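PDB 7OEC: DNA polymerase II large subunit from Pyrococcus horikoshii, which is a polymerase subunit with DNA-synthesising and exonuclease activity, and carries an intein of the HINT fold that probably excises itself by protein splicing. Local coordinates for residues T9-Q14 with I50-F55; V63-E68 with N152-H157; I120-E125 with E163-H168; N3-D8 with F90-D95. The protein carries 2 engineered substitutions. All blocks are in the same frame, centred on the assembly; numbering follows the deposited sequence.

Contact 1 (T9-Q14 with I50-F55); sequences TRILVQ and IKVYSF
Leu12 and Tyr53 meet where two antiparallel strands of the intein's HINT fold (named for hedgehog proteins and inteins) cross, and the pair illustrates how side-chain packing accompanies the backbone bonds of a twisted ladder. Strands 10-14 and 50-55 run with their N-to-C directions 127° apart, a strongly twisted antiparallel pair. With CG anti to the backbone N (chi1 -173°), Leu12 lays its branch point obliquely beside the tyrosine ring, CG lying 3.5 Å from Tyr53 CD2. Its CD2 methyl makes an off-centre CH-pi contact, 4.3 Å from the centroid of the Tyr53 ring. The same ring turns its edge to the next peptide, where Val13 O lies near the ring plane, 3.4 Å from Tyr53 CE2. Farther along, Gln14 CB also comes close to Tyr53 CE2, and the planes of the Gln14 amide and the ring are 81° apart. Val13 and Val52 form a non-hydrogen-bonded pair, and their methyls share a face with Ile11 CD1, which reaches Val52 CG2 at 3.9 Å; Val22 of strand 18-23 packs on Ile11 and Val13. Gln14 and Lys51, the hydrogen-bonded pair, lie side by side pointing the same way, but the ammonium of Lys51 continues to a salt bridge with Asp66. Their backbones exchange two bonds, Gln14 N to Lys51 O at 2.8 Å and Lys51 N to Gln14 O at 2.9 Å. Beyond them Tyr53 N donates to Leu12 O, and the ladder then opens round a water that joins Leu12 O and Tyr53 O, 2.6 Å from Tyr53 O.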
loop_
_atom_site.group_PDB
_atom_site.type_symbol
_atom_site.label_atom_id
_atom_site.label_comp_id
_atom_site.label_asym_id
_atom_site.label_seq_id
_atom_site.Cartn_x
_atom_site.Cartn_y
_atom_site.Cartn_z
ATOM N N THR A 9 -2.616 -8.273 -0.153
ATOM C CA THR A 9 -1.810 -7.253 -0.797
ATOM C C THR A 9 -0.351 -7.494 -0.470
ATOM O O THR A 9 -0.002 -7.751 0.686
ATOM C CB THR A 9 -2.214 -5.894 -0.230
ATOM O OG1 THR A 9 -3.597 -5.623 -0.456
ATOM C CG2 THR A 9 -1.419 -4.763 -0.845
ATOM N N ARG A 10 0.504 -7.387 -1.480
ATOM C CA ARG A 10 1.926 -7.572 -1.272
ATOM C C ARG A 10 2.573 -6.219 -1.055
ATOM O O ARG A 10 2.156 -5.210 -1.642
ATOM C CB ARG A 10 2.583 -8.284 -2.451
ATOM C CG ARG A 10 2.302 -9.786 -2.494
ATOM C CD ARG A 10 0.930 -10.092 -3.029
ATOM N NE ARG A 10 0.731 -9.658 -4.417
ATOM C CZ ARG A 10 -0.450 -9.281 -4.928
ATOM N NH1 ARG A 10 -1.566 -9.265 -4.159
ATOM N NH2 ARG A 10 -0.500 -8.885 -6.207
ATOM N N ILE A 11 3.586 -6.196 -0.201
ATOM C CA ILE A 11 4.319 -4.978 0.075
ATOM C C ILE A 11 5.829 -5.212 0.021
ATOM O O ILE A 11 6.329 -6.261 0.453
ATOM C CB ILE A 11 3.888 -4.391 1.428
ATOM C CG1 ILE A 11 4.498 -3.017 1.631
ATOM C CG2 ILE A 11 4.163 -5.358 2.492
ATOM C CD1 ILE A 11 3.815 -2.240 2.743
ATOM N N LEU A 12 6.548 -4.239 -0.552
ATOM C CA LEU A 12 7.997 -4.326 -0.699
ATOM C C LEU A 12 8.690 -3.870 0.579
ATOM O O LEU A 12 8.494 -2.739 1.052
ATOM C CB LEU A 12 8.439 -3.450 -1.857
ATOM C CG LEU A 12 9.905 -3.530 -2.274
ATOM C CD1 LEU A 12 10.277 -4.937 -2.727
ATOM C CD2 LEU A 12 10.217 -2.485 -3.343
ATOM N N VAL A 13 9.470 -4.779 1.156
ATOM C CA VAL A 13 10.170 -4.579 2.407
ATOM C C VAL A 13 11.616 -5.028 2.242
ATOM O O VAL A 13 12.006 -5.649 1.251
ATOM C CB VAL A 13 9.507 -5.346 3.575
ATOM C CG1 VAL A 13 8.094 -4.761 3.843
ATOM C CG2 VAL A 13 9.442 -6.842 3.347
ATOM N N GLN A 14 12.418 -4.663 3.224
ATOM C CA GLN A 14 13.784 -5.124 3.347
ATOM C C GLN A 14 13.851 -5.897 4.651
ATOM O O GLN A 14 13.616 -5.319 5.721
ATOM C CB GLN A 14 14.736 -3.939 3.420
ATOM C CG GLN A 14 16.145 -4.445 3.286
ATOM C CD GLN A 14 17.141 -3.417 3.555
ATOM O OE1 GLN A 14 17.869 -3.032 2.653
ATOM N NE2 GLN A 14 17.203 -2.945 4.806
ATOM N N ILE A 50 13.444 -5.293 9.989
ATOM C CA ILE A 50 12.597 -5.032 8.831
ATOM C C ILE A 50 12.472 -3.532 8.631
ATOM O O ILE A 50 12.421 -2.758 9.596
ATOM C CB ILE A 50 11.219 -5.744 8.951
ATOM C CG1 ILE A 50 10.430 -5.584 7.622
ATOM C CG2 ILE A 50 10.423 -5.288 10.232
ATOM C CD1 ILE A 50 9.273 -6.480 7.458
ATOM N N LYS A 51 12.512 -3.132 7.362
ATOM C CA LYS A 51 12.205 -1.780 6.944
ATOM C C LYS A 51 11.256 -1.866 5.757
ATOM O O LYS A 51 11.176 -2.885 5.072
ATOM C CB LYS A 51 13.489 -1.026 6.595
ATOM C CG LYS A 51 14.367 -0.663 7.790
ATOM C CD LYS A 51 15.586 0.026 7.287
ATOM C CE LYS A 51 16.598 0.274 8.387
ATOM N NZ LYS A 51 15.950 0.727 9.652
ATOM N N VAL A 52 10.498 -0.811 5.532
ATOM C CA VAL A 52 9.576 -0.765 4.412
ATOM C C VAL A 52 10.136 0.174 3.361
ATOM O O VAL A 52 10.761 1.194 3.683
ATOM C CB VAL A 52 8.161 -0.387 4.893
ATOM C CG1 VAL A 52 8.076 1.038 5.425
ATOM C CG2 VAL A 52 7.179 -0.574 3.768
ATOM N N TYR A 53 9.974 -0.191 2.095
ATOM C CA TYR A 53 10.334 0.740 1.041
ATOM C C TYR A 53 9.217 1.751 0.802
ATOM O O TYR A 53 8.036 1.417 0.682
ATOM C CB TYR A 53 10.603 -0.020 -0.235
ATOM C CG TYR A 53 11.941 -0.740 -0.297
ATOM C CD1 TYR A 53 13.049 -0.114 -0.811
ATOM C CD2 TYR A 53 12.070 -2.045 0.102
ATOM C CE1 TYR A 53 14.230 -0.752 -0.917
ATOM C CE2 TYR A 53 13.267 -2.710 0.000
ATOM C CZ TYR A 53 14.348 -2.051 -0.512
ATOM O OH TYR A 53 15.584 -2.628 -0.660
ATOM N N SER A 54 9.599 2.994 0.753
ATOM C CA SER A 54 8.664 4.085 0.555
ATOM C C SER A 54 9.125 4.901 -0.636
ATOM O O SER A 54 10.217 4.731 -1.160
ATOM C CB SER A 54 8.563 5.025 1.774
ATOM O OG SER A 54 8.029 4.375 2.897
ATOM N N PHE A 55 8.272 5.794 -1.067
ATOM C CA PHE A 55 8.605 6.733 -2.116
ATOM C C PHE A 55 8.546 8.124 -1.506
ATOM O O PHE A 55 7.539 8.492 -0.880
ATOM C CB PHE A 55 7.633 6.615 -3.294
ATOM C CG PHE A 55 8.135 7.260 -4.545
ATOM C CD1 PHE A 55 7.700 8.519 -4.935
ATOM C CD2 PHE A 55 9.107 6.622 -5.309
ATOM C CE1 PHE A 55 8.210 9.096 -6.082
ATOM C CE2 PHE A 55 9.618 7.211 -6.449
ATOM C CZ PHE A 55 9.162 8.435 -6.841
HETATM O O HOH W 1 6.599 -0.740 0.436
#

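Contact 2 (V63-E68 with N152-H157); sequences VLTDIE and NAKKYH
Asn152 opens the pairing with Glu68: its carbonyl O takes the Glu68 N-H at 2.8 Å, in an antiparallel ladder of the HINT fold that gives way to a tight turn. The Asn152 amide runs alongside the Glu68 carboxylate, planes 23° apart, but ND2 and OE1 are poorly angled for a bond, while Asn152 OD1 accepts from Gln169 NE2; the asparagine has two conformers, which makes this detail doubtful. Ala153 faces Ile67 as a non-hydrogen-bonded pair, and its CB meets Thr65 CG2 at 3.9 Å. Lys154 then contributes both ends of its backbone. Its N gives a nearly straight bond to Asp66 O, 2.9 Å long, while its O is gripped from opposite faces of the carbonyl plane. One donor is Thr65 OG1, at 2.6 Å from Lys154 O, brought there by a chi1 of -165° that sets the hydroxyl anti to the backbone N. The other is Tyr156 N, 3.0 Å from Lys154 O, which closes a classic gamma turn with Lys155 at its corner. The hydroxyl of Thr65 ties the turn to strand 61-74 where the ladder with strand 147-153 has ended. Lys155 folds back over the tyrosine that follows, its CG 4.0 Å above the centre of the Tyr156 ring. The ring turns an edge to Thr65 CB, near its CD2, and crosses Val63 at about a right angle, with Tyr156 CE2 3.8 Å from Val63 CG1.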
loop_
_atom_site.group_PDB
_atom_site.type_symbol
_atom_site.label_atom_id
_atom_site.label_comp_id
_atom_site.label_asym_id
_atom_site.label_seq_id
_atom_site.Cartn_x
_atom_site.Cartn_y
_atom_site.Cartn_z
ATOM N N VAL A 63 13.081 5.187 -0.857
ATOM C CA VAL A 63 13.820 5.313 0.387
ATOM C C VAL A 63 13.359 4.172 1.262
ATOM O O VAL A 63 12.294 3.612 1.044
ATOM C CB VAL A 63 13.498 6.652 1.067
ATOM C CG1 VAL A 63 14.270 6.841 2.401
ATOM C CG2 VAL A 63 13.853 7.796 0.139
ATOM N N LEU A 64 14.173 3.808 2.236
ATOM C CA LEU A 64 13.768 2.859 3.261
ATOM C C LEU A 64 13.354 3.599 4.536
ATOM O O LEU A 64 13.918 4.640 4.875
ATOM C CB LEU A 64 14.932 1.922 3.556
ATOM C CG LEU A 64 15.228 0.849 2.522
ATOM C CD1 LEU A 64 16.493 0.182 2.871
ATOM C CD2 LEU A 64 14.103 -0.172 2.505
ATOM N N THR A 65 12.362 3.058 5.247
ATOM C CA THR A 65 11.921 3.679 6.488
ATOM C C THR A 65 11.442 2.618 7.472
ATOM O O THR A 65 11.132 1.491 7.107
ATOM C CB THR A 65 10.864 4.760 6.226
ATOM O OG1 THR A 65 10.726 5.559 7.407
ATOM C CG2 THR A 65 9.557 4.175 5.870
ATOM N N ASP A 66 11.320 3.013 8.725
ATOM C CA ASP A 66 10.881 2.094 9.763
ATOM C C ASP A 66 9.370 1.879 9.721
ATOM O O ASP A 66 8.603 2.736 9.299
ATOM C CB ASP A 66 11.286 2.645 11.129
ATOM C CG ASP A 66 12.776 2.453 11.410
ATOM O OD1 ASP A 66 13.347 1.459 10.882
ATOM O OD2 ASP A 66 13.373 3.263 12.152
ATOM N N ILE A 67 8.950 0.701 10.136
ATOM C CA ILE A 67 7.548 0.382 10.328
ATOM C C ILE A 67 7.243 0.598 11.811
ATOM O O ILE A 67 7.827 -0.069 12.675
ATOM C CB ILE A 67 7.269 -1.068 9.913
ATOM C CG1 ILE A 67 7.589 -1.318 8.428
ATOM C CG2 ILE A 67 5.821 -1.371 10.253
ATOM C CD1 ILE A 67 7.764 -2.760 8.090
ATOM N N GLU A 68 6.356 1.551 12.112
ATOM C CA GLU A 68 6.017 1.874 13.494
ATOM C C GLU A 68 5.020 0.882 14.081
ATOM O O GLU A 68 5.129 0.530 15.265
ATOM C CB GLU A 68 5.465 3.300 13.547
ATOM C CG GLU A 68 5.359 3.887 14.915
ATOM C CD GLU A 68 5.576 5.387 14.907
ATOM O OE1 GLU A 68 5.712 5.941 13.786
ATOM O OE2 GLU A 68 5.633 5.998 16.012
ATOM N N ASN A 152 1.791 1.703 9.606
ATOM C CA ASN A 152 2.277 3.072 9.663
ATOM C C ASN A 152 3.772 3.044 9.430
ATOM O O ASN A 152 4.518 2.407 10.180
ATOM C CB ASN A 152 2.020 3.771 10.993
ATOM C CG ASN A 152 2.508 5.269 10.976
ATOM O OD1 ASN A 152 2.378 5.995 9.967
ATOM N ND2 ASN A 152 3.041 5.720 12.094
ATOM N N ALA A 153 4.192 3.714 8.362
ATOM C CA ALA A 153 5.583 3.853 7.971
ATOM C C ALA A 153 6.062 5.208 8.432
ATOM O O ALA A 153 5.424 6.221 8.144
ATOM C CB ALA A 153 5.710 3.840 6.453
ATOM N N LYS A 154 7.222 5.233 9.055
ATOM C CA LYS A 154 7.733 6.463 9.636
ATOM C C LYS A 154 8.017 7.489 8.540
ATOM O O LYS A 154 8.645 7.180 7.533
ATOM C CB LYS A 154 9.017 6.136 10.398
ATOM C CG LYS A 154 9.629 7.296 11.181
ATOM C CD LYS A 154 9.655 6.985 12.682
ATOM C CE LYS A 154 10.368 8.031 13.493
ATOM N NZ LYS A 154 10.810 7.431 14.819
ATOM N N LYS A 155 7.535 8.709 8.721
ATOM C CA LYS A 155 7.879 9.862 7.879
ATOM C C LYS A 155 7.143 9.985 6.534
ATOM O O LYS A 155 6.381 10.931 6.315
ATOM C CB LYS A 155 9.413 10.006 7.701
ATOM C CG LYS A 155 9.825 11.303 7.031
ATOM C CD LYS A 155 11.338 11.511 7.096
ATOM C CE LYS A 155 11.747 12.654 6.218
ATOM N N TYR A 156 7.359 9.070 5.607
ATOM C CA TYR A 156 6.890 9.264 4.229
ATOM C C TYR A 156 5.447 8.822 3.961
ATOM O O TYR A 156 4.734 9.385 3.106
ATOM C CB TYR A 156 7.832 8.483 3.310
ATOM C CG TYR A 156 9.257 8.921 3.439
ATOM C CD1 TYR A 156 9.666 10.158 2.983
ATOM C CD2 TYR A 156 10.165 8.148 4.100
ATOM C CE1 TYR A 156 10.947 10.566 3.155
ATOM C CE2 TYR A 156 11.416 8.568 4.299
ATOM C CZ TYR A 156 11.820 9.759 3.799
ATOM O OH TYR A 156 13.127 10.146 3.979
ATOM N N HIS A 157 5.012 7.806 4.670
ATOM C CA HIS A 157 3.638 7.322 4.595
ATOM C C HIS A 157 3.218 6.883 3.201
ATOM O O HIS A 157 2.032 6.916 2.874
ATOM C CB HIS A 157 2.609 8.305 5.170
ATOM C CG HIS A 157 2.957 8.827 6.526
ATOM N ND1 HIS A 157 3.500 8.059 7.543
ATOM C CD2 HIS A 157 2.885 10.085 7.013
ATOM C CE1 HIS A 157 3.715 8.820 8.603
ATOM N NE2 HIS A 157 3.391 10.062 8.289
#

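Contact 3 (I120-E125 with E163-H168); sequences IIIIDE and ENIVTH
Asn164 meets Ile123 with nearly its whole side chain, an example of an amide supplying the return bond of its own rung. CB lies 3.2 Å from Ile123 O, and chi1 of -61° places CG anti to the carbonyl carbon, 3.5 Å from Ile123 O. At the tip, ND2 donates to Ile123 O at 2.8 Å, approaching nearly along the C=O axis, with the oxygen 16° out of the amide plane. ND2 also gives a bond to a water that donates to Glu125 OE1, 2.8 Å from that water. Asn164 O accepts Ile123 N at 2.9 Å. Positive phi and psi at Asn164 fit a G1 beta bulge, in which Asn164 and Ile165 both face Ile161 across the hairpin. Beyond it, Val166 N bonds to Ile121 O at 2.9 Å, and the strands pack methyl and methylene groups of beta-branched side chains together: Ile120 CG2 meets Ile165 CG2 at 3.7 Å, while Val166 CG2 lies obliquely against Ile123 CG1. Strand 119-123, an outer strand of its four-stranded sheet, is joined to the C-terminal hairpin of the intein. The chemistry implies a division of labour: aliphatic packing on one stretch, and at the strand end an amide in place of the backbone N of Asn164.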
loop_
_atom_site.group_PDB
_atom_site.type_symbol
_atom_site.label_atom_id
_atom_site.label_comp_id
_atom_site.label_asym_id
_atom_site.label_seq_id
_atom_site.Cartn_x
_atom_site.Cartn_y
_atom_site.Cartn_z
ATOM N N ILE A 120 -1.128 6.041 -12.445
ATOM C CA ILE A 120 -0.466 5.454 -11.285
ATOM C C ILE A 120 1.005 5.268 -11.632
ATOM O O ILE A 120 1.347 4.987 -12.790
ATOM C CB ILE A 120 -1.115 4.088 -10.962
ATOM C CG1 ILE A 120 -2.590 4.222 -10.654
ATOM C CG2 ILE A 120 -0.374 3.350 -9.885
ATOM C CD1 ILE A 120 -2.880 4.926 -9.378
ATOM N N ILE A 121 1.886 5.444 -10.649
ATOM C CA ILE A 121 3.319 5.271 -10.842
ATOM C C ILE A 121 3.704 3.881 -10.365
ATOM O O ILE A 121 3.360 3.477 -9.249
ATOM C CB ILE A 121 4.115 6.368 -10.098
ATOM C CG1 ILE A 121 3.730 7.752 -10.633
ATOM C CG2 ILE A 121 5.603 6.105 -10.128
ATOM C CD1 ILE A 121 3.921 7.918 -12.102
ATOM N N ILE A 122 4.473 3.180 -11.182
ATOM C CA ILE A 122 5.125 1.951 -10.773
ATOM C C ILE A 122 6.639 2.152 -10.834
ATOM O O ILE A 122 7.143 2.989 -11.581
ATOM C CB ILE A 122 4.645 0.803 -11.664
ATOM C CG1 ILE A 122 5.008 1.086 -13.085
ATOM C CG2 ILE A 122 3.055 0.549 -11.505
ATOM C CD1 ILE A 122 4.783 -0.118 -13.970
ATOM N N ILE A 123 7.379 1.376 -10.040
ATOM C CA ILE A 123 8.837 1.481 -9.958
ATOM C C ILE A 123 9.477 0.265 -10.613
ATOM O O ILE A 123 9.113 -0.874 -10.305
ATOM C CB ILE A 123 9.289 1.529 -8.494
ATOM C CG1 ILE A 123 8.631 2.697 -7.778
ATOM C CG2 ILE A 123 10.742 1.697 -8.379
ATOM C CD1 ILE A 123 8.907 4.013 -8.419
ATOM N N ASP A 124 10.460 0.498 -11.466
ATOM C CA ASP A 124 11.322 -0.588 -11.904
ATOM C C ASP A 124 12.314 -0.843 -10.777
ATOM O O ASP A 124 13.095 0.048 -10.447
ATOM C CB ASP A 124 12.035 -0.180 -13.186
ATOM C CG ASP A 124 12.840 -1.322 -13.794
ATOM O OD1 ASP A 124 13.464 -2.094 -13.023
ATOM O OD2 ASP A 124 12.867 -1.416 -15.037
ATOM N N GLU A 125 12.288 -2.041 -10.178
ATOM C CA GLU A 125 13.075 -2.289 -8.968
ATOM C C GLU A 125 14.582 -2.264 -9.245
ATOM O O GLU A 125 15.368 -1.907 -8.356
ATOM C CB GLU A 125 12.616 -3.610 -8.304
ATOM C CG GLU A 125 13.222 -3.853 -6.894
ATOM C CD GLU A 125 12.786 -5.169 -6.201
ATOM O OE1 GLU A 125 11.850 -5.851 -6.695
ATOM O OE2 GLU A 125 13.401 -5.518 -5.156
ATOM N N GLU A 163 2.433 -5.244 -7.872
ATOM C CA GLU A 163 3.411 -5.147 -8.950
ATOM C C GLU A 163 4.018 -3.747 -8.962
ATOM O O GLU A 163 3.858 -2.963 -9.904
ATOM C CB GLU A 163 2.760 -5.482 -10.283
ATOM C CG GLU A 163 2.092 -6.863 -10.267
ATOM C CD GLU A 163 0.567 -6.839 -10.006
ATOM O OE1 GLU A 163 0.052 -5.841 -9.456
ATOM O OE2 GLU A 163 -0.125 -7.846 -10.378
ATOM N N ASN A 164 4.735 -3.446 -7.875
ATOM C CA ASN A 164 5.618 -2.279 -7.808
ATOM C C ASN A 164 4.856 -0.945 -7.898
ATOM O O ASN A 164 5.391 0.061 -8.370
ATOM C CB ASN A 164 6.740 -2.368 -8.855
ATOM C CG ASN A 164 7.653 -3.563 -8.677
ATOM O OD1 ASN A 164 7.416 -4.480 -7.917
ATOM N ND2 ASN A 164 8.715 -3.533 -9.393
ATOM N N ILE A 165 3.649 -0.905 -7.320
ATOM C CA ILE A 165 2.749 0.241 -7.406
ATOM C C ILE A 165 2.999 1.196 -6.251
ATOM O O ILE A 165 2.925 0.801 -5.091
ATOM C CB ILE A 165 1.290 -0.239 -7.408
ATOM C CG1 ILE A 165 0.989 -1.003 -8.693
ATOM C CG2 ILE A 165 0.361 0.936 -7.236
ATOM C CD1 ILE A 165 -0.172 -1.971 -8.546
ATOM N N VAL A 166 3.236 2.468 -6.550
ATOM C CA VAL A 166 3.420 3.462 -5.494
ATOM C C VAL A 166 2.051 3.910 -5.003
ATOM O O VAL A 166 1.210 4.343 -5.801
ATOM C CB VAL A 166 4.211 4.671 -6.011
ATOM C CG1 VAL A 166 4.322 5.779 -4.918
ATOM C CG2 VAL A 166 5.582 4.248 -6.442
ATOM N N THR A 167 1.828 3.847 -3.694
ATOM C CA THR A 167 0.567 4.346 -3.162
ATOM C C THR A 167 0.779 4.870 -1.749
ATOM O O THR A 167 1.884 4.855 -1.207
ATOM C CB THR A 167 -0.572 3.323 -3.296
ATOM O OG1 THR A 167 -1.847 3.983 -3.108
ATOM C CG2 THR A 167 -0.433 2.296 -2.284
ATOM N N HIS A 168 -0.288 5.393 -1.180
ATOM C CA HIS A 168 -0.261 5.895 0.175
ATOM C C HIS A 168 -0.452 4.731 1.126
ATOM O O HIS A 168 -1.206 3.799 0.820
ATOM C CB HIS A 168 -1.384 6.911 0.364
ATOM C CG HIS A 168 -1.193 7.791 1.569
ATOM N ND1 HIS A 168 -1.493 7.374 2.847
ATOM C CD2 HIS A 168 -0.714 9.057 1.697
ATOM C CE1 HIS A 168 -1.221 8.343 3.705
ATOM N NE2 HIS A 168 -0.771 9.385 3.032
HETATM O O HOH W 2 1.036 6.243 -7.936
HETATM O O HOH W 3 11.386 -4.542 -11.043
HETATM O O HOH W 4 10.199 -6.191 -8.947
#

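Contact 4 (N3-D8 with F90-D95); sequences NAFPGD and FETTVD. Engineered in segment 3-8: Ala4 (natural residue Cys).
Thr93 OG1 is gripped on the N-terminal side of the intein by Ala4 N, at 3.1 Å, and by a water 2.8 Å away. Thr93 and His96 fit the TxxH pattern of intein block B, which in the HINT fold lies beside the N-terminal splice junction, consistent with the Asn3-Ala4 peptide sitting here. Ala4 is an engineered residue in place of the natural Cys. A chi1 of 57° sets OG1 between the backbone N and the carbonyl carbon of Thr93, within reach of Ala4 N-H, while Thr93 N returns a bond to Ala4 O at 3.0 Å. The threonine thus holds both ends of residue 4. The water on OG1 also accepts from Asp95 N and donates to Asn3 OD1, linking the residue before the junction to the turn after strand 89-93. Thr92 OG1, for its part, donates to Thr93 O. Farther on, Pro6 crosses Glu91 at about a right angle, its CG 3.7 Å from Glu91 CB and 3.6 Å from OE1, and the carboxylate is also paired through OE2 with Arg81. Phe5 lies side by side with Thr92, CE1 meeting Thr92 CG2 at 3.7 Å, and its ring turns an edge to Glu91 O, which lies in the ring plane 3.5 Å from Phe5 CD1.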
loop_
_atom_site.group_PDB
_atom_site.type_symbol
_atom_site.label_atom_id
_atom_site.label_comp_id
_atom_site.label_asym_id
_atom_site.label_seq_id
_atom_site.Cartn_x
_atom_site.Cartn_y
_atom_site.Cartn_z
ATOM N N ASN A 3 -8.824 3.173 7.179
ATOM C CA ASN A 3 -8.325 2.916 5.836
ATOM C C ASN A 3 -7.409 1.706 5.870
ATOM O O ASN A 3 -6.625 1.548 6.811
ATOM C CB ASN A 3 -7.560 4.125 5.317
ATOM C CG ASN A 3 -8.440 5.339 5.151
ATOM O OD1 ASN A 3 -9.653 5.246 4.909
ATOM N ND2 ASN A 3 -7.831 6.495 5.283
ATOM N N ALA A 4 -7.543 0.816 4.882
ATOM C CA ALA A 4 -6.794 -0.433 4.964
ATOM C C ALA A 4 -6.714 -1.080 3.581
ATOM O O ALA A 4 -7.303 -0.610 2.606
ATOM C CB ALA A 4 -7.462 -1.381 5.970
ATOM N N PHE A 5 -5.982 -2.175 3.507
ATOM C CA PHE A 5 -5.839 -3.015 2.342
ATOM C C PHE A 5 -6.261 -4.442 2.696
ATOM O O PHE A 5 -6.188 -4.868 3.857
ATOM C CB PHE A 5 -4.357 -3.116 1.972
ATOM C CG PHE A 5 -3.666 -1.839 1.638
ATOM C CD1 PHE A 5 -3.756 -1.311 0.387
ATOM C CD2 PHE A 5 -2.850 -1.226 2.538
ATOM C CE1 PHE A 5 -3.075 -0.175 0.038
ATOM C CE2 PHE A 5 -2.146 -0.131 2.178
ATOM C CZ PHE A 5 -2.253 0.399 0.926
ATOM N N PRO A 6 -6.618 -5.230 1.695
ATOM C CA PRO A 6 -6.795 -6.662 1.925
ATOM C C PRO A 6 -5.475 -7.319 2.314
ATOM O O PRO A 6 -4.395 -6.904 1.888
ATOM C CB PRO A 6 -7.298 -7.181 0.577
ATOM C CG PRO A 6 -7.058 -6.138 -0.377
ATOM C CD PRO A 6 -6.849 -4.841 0.299
ATOM N N GLY A 7 -5.575 -8.366 3.131
ATOM C CA GLY A 7 -4.393 -9.040 3.623
ATOM C C GLY A 7 -3.532 -9.670 2.555
ATOM O O GLY A 7 -2.345 -9.881 2.803
ATOM N N ASP A 8 -4.091 -9.989 1.386
ATOM C CA ASP A 8 -3.282 -10.581 0.326
ATOM C C ASP A 8 -2.507 -9.549 -0.489
ATOM O O ASP A 8 -1.759 -9.925 -1.389
ATOM C CB ASP A 8 -4.124 -11.495 -0.573
ATOM C CG ASP A 8 -5.189 -10.764 -1.381
ATOM O OD1 ASP A 8 -5.286 -9.533 -1.280
ATOM O OD2 ASP A 8 -5.945 -11.451 -2.137
ATOM N N PHE A 90 -4.501 -3.352 -7.809
ATOM C CA PHE A 90 -4.480 -3.293 -6.354
ATOM C C PHE A 90 -5.862 -2.950 -5.830
ATOM O O PHE A 90 -6.713 -2.452 -6.568
ATOM C CB PHE A 90 -3.453 -2.312 -5.797
ATOM C CG PHE A 90 -3.732 -0.847 -6.034
ATOM C CD1 PHE A 90 -3.533 -0.291 -7.286
ATOM C CD2 PHE A 90 -4.081 -0.012 -4.976
ATOM C CE1 PHE A 90 -3.699 1.041 -7.512
ATOM C CE2 PHE A 90 -4.241 1.360 -5.191
ATOM C CZ PHE A 90 -4.029 1.885 -6.471
ATOM N N GLU A 91 -6.059 -3.188 -4.529
ATOM C CA GLU A 91 -7.349 -2.986 -3.883
ATOM C C GLU A 91 -7.142 -2.228 -2.592
ATOM O O GLU A 91 -6.162 -2.473 -1.884
ATOM C CB GLU A 91 -8.011 -4.327 -3.514
ATOM C CG GLU A 91 -8.346 -5.140 -4.735
ATOM C CD GLU A 91 -8.893 -6.520 -4.438
ATOM O OE1 GLU A 91 -9.008 -6.925 -3.258
ATOM O OE2 GLU A 91 -9.233 -7.207 -5.412
ATOM N N THR A 92 -8.067 -1.318 -2.282
ATOM C CA THR A 92 -8.035 -0.595 -1.018
ATOM C C THR A 92 -9.446 -0.405 -0.494
ATOM O O THR A 92 -10.418 -0.593 -1.218
ATOM C CB THR A 92 -7.433 0.802 -1.127
ATOM O OG1 THR A 92 -8.330 1.667 -1.865
ATOM C CG2 THR A 92 -6.121 0.805 -1.865
ATOM N N THR A 93 -9.564 -0.035 0.773
ATOM C CA THR A 93 -10.891 0.354 1.226
ATOM C C THR A 93 -11.369 1.641 0.529
ATOM O O THR A 93 -10.592 2.401 -0.063
ATOM C CB THR A 93 -10.927 0.503 2.737
ATOM O OG1 THR A 93 -9.942 1.446 3.103
ATOM C CG2 THR A 93 -10.664 -0.788 3.470
ATOM N N VAL A 94 -12.689 1.877 0.599
ATOM C CA VAL A 94 -13.319 2.862 -0.291
ATOM C C VAL A 94 -12.750 4.259 -0.103
ATOM O O VAL A 94 -12.752 5.040 -1.057
ATOM C CB VAL A 94 -14.848 2.875 -0.130
ATOM C CG1 VAL A 94 -15.335 1.597 -0.491
ATOM C CG2 VAL A 94 -15.261 3.243 1.260
ATOM N N ASP A 95 -12.388 4.653 1.131
ATOM C CA ASP A 95 -11.908 6.011 1.419
ATOM C C ASP A 95 -10.396 6.089 1.550
ATOM O O ASP A 95 -9.869 7.122 1.976
ATOM C CB ASP A 95 -12.528 6.556 2.710
ATOM C CG ASP A 95 -14.022 6.800 2.573
ATOM O OD1 ASP A 95 -14.471 7.098 1.452
ATOM O OD2 ASP A 95 -14.763 6.649 3.556
HETATM O O HOH W 5 -11.874 3.318 3.695
HETATM O O HOH W 6 -8.275 -9.426 -2.056
#

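Overall arrangement
Contacts 1 and 2 share a sheet: strands 50-56 and 61-74 are neighbours in it, Val52 N lies 2.9 Å from Thr65 O, and the contact centres are 9 Å apart. A zinc ion lies on this side, about 4 Å from the side chain of Glu68 and about 11 Å from that of Val52. Contact 3 packs against contact 1 through Phe55, whose CB is 3.8 Å from Val166 CG1. It also reaches contact 4, with His168 O 3.6 Å from Phe5 CZ, bringing the C-terminal end near the N-terminal segment, consistent with an intein, whose two ends lie close together. Contacts 2 and 4 do not touch; their nearest atoms are about 8 Å apart.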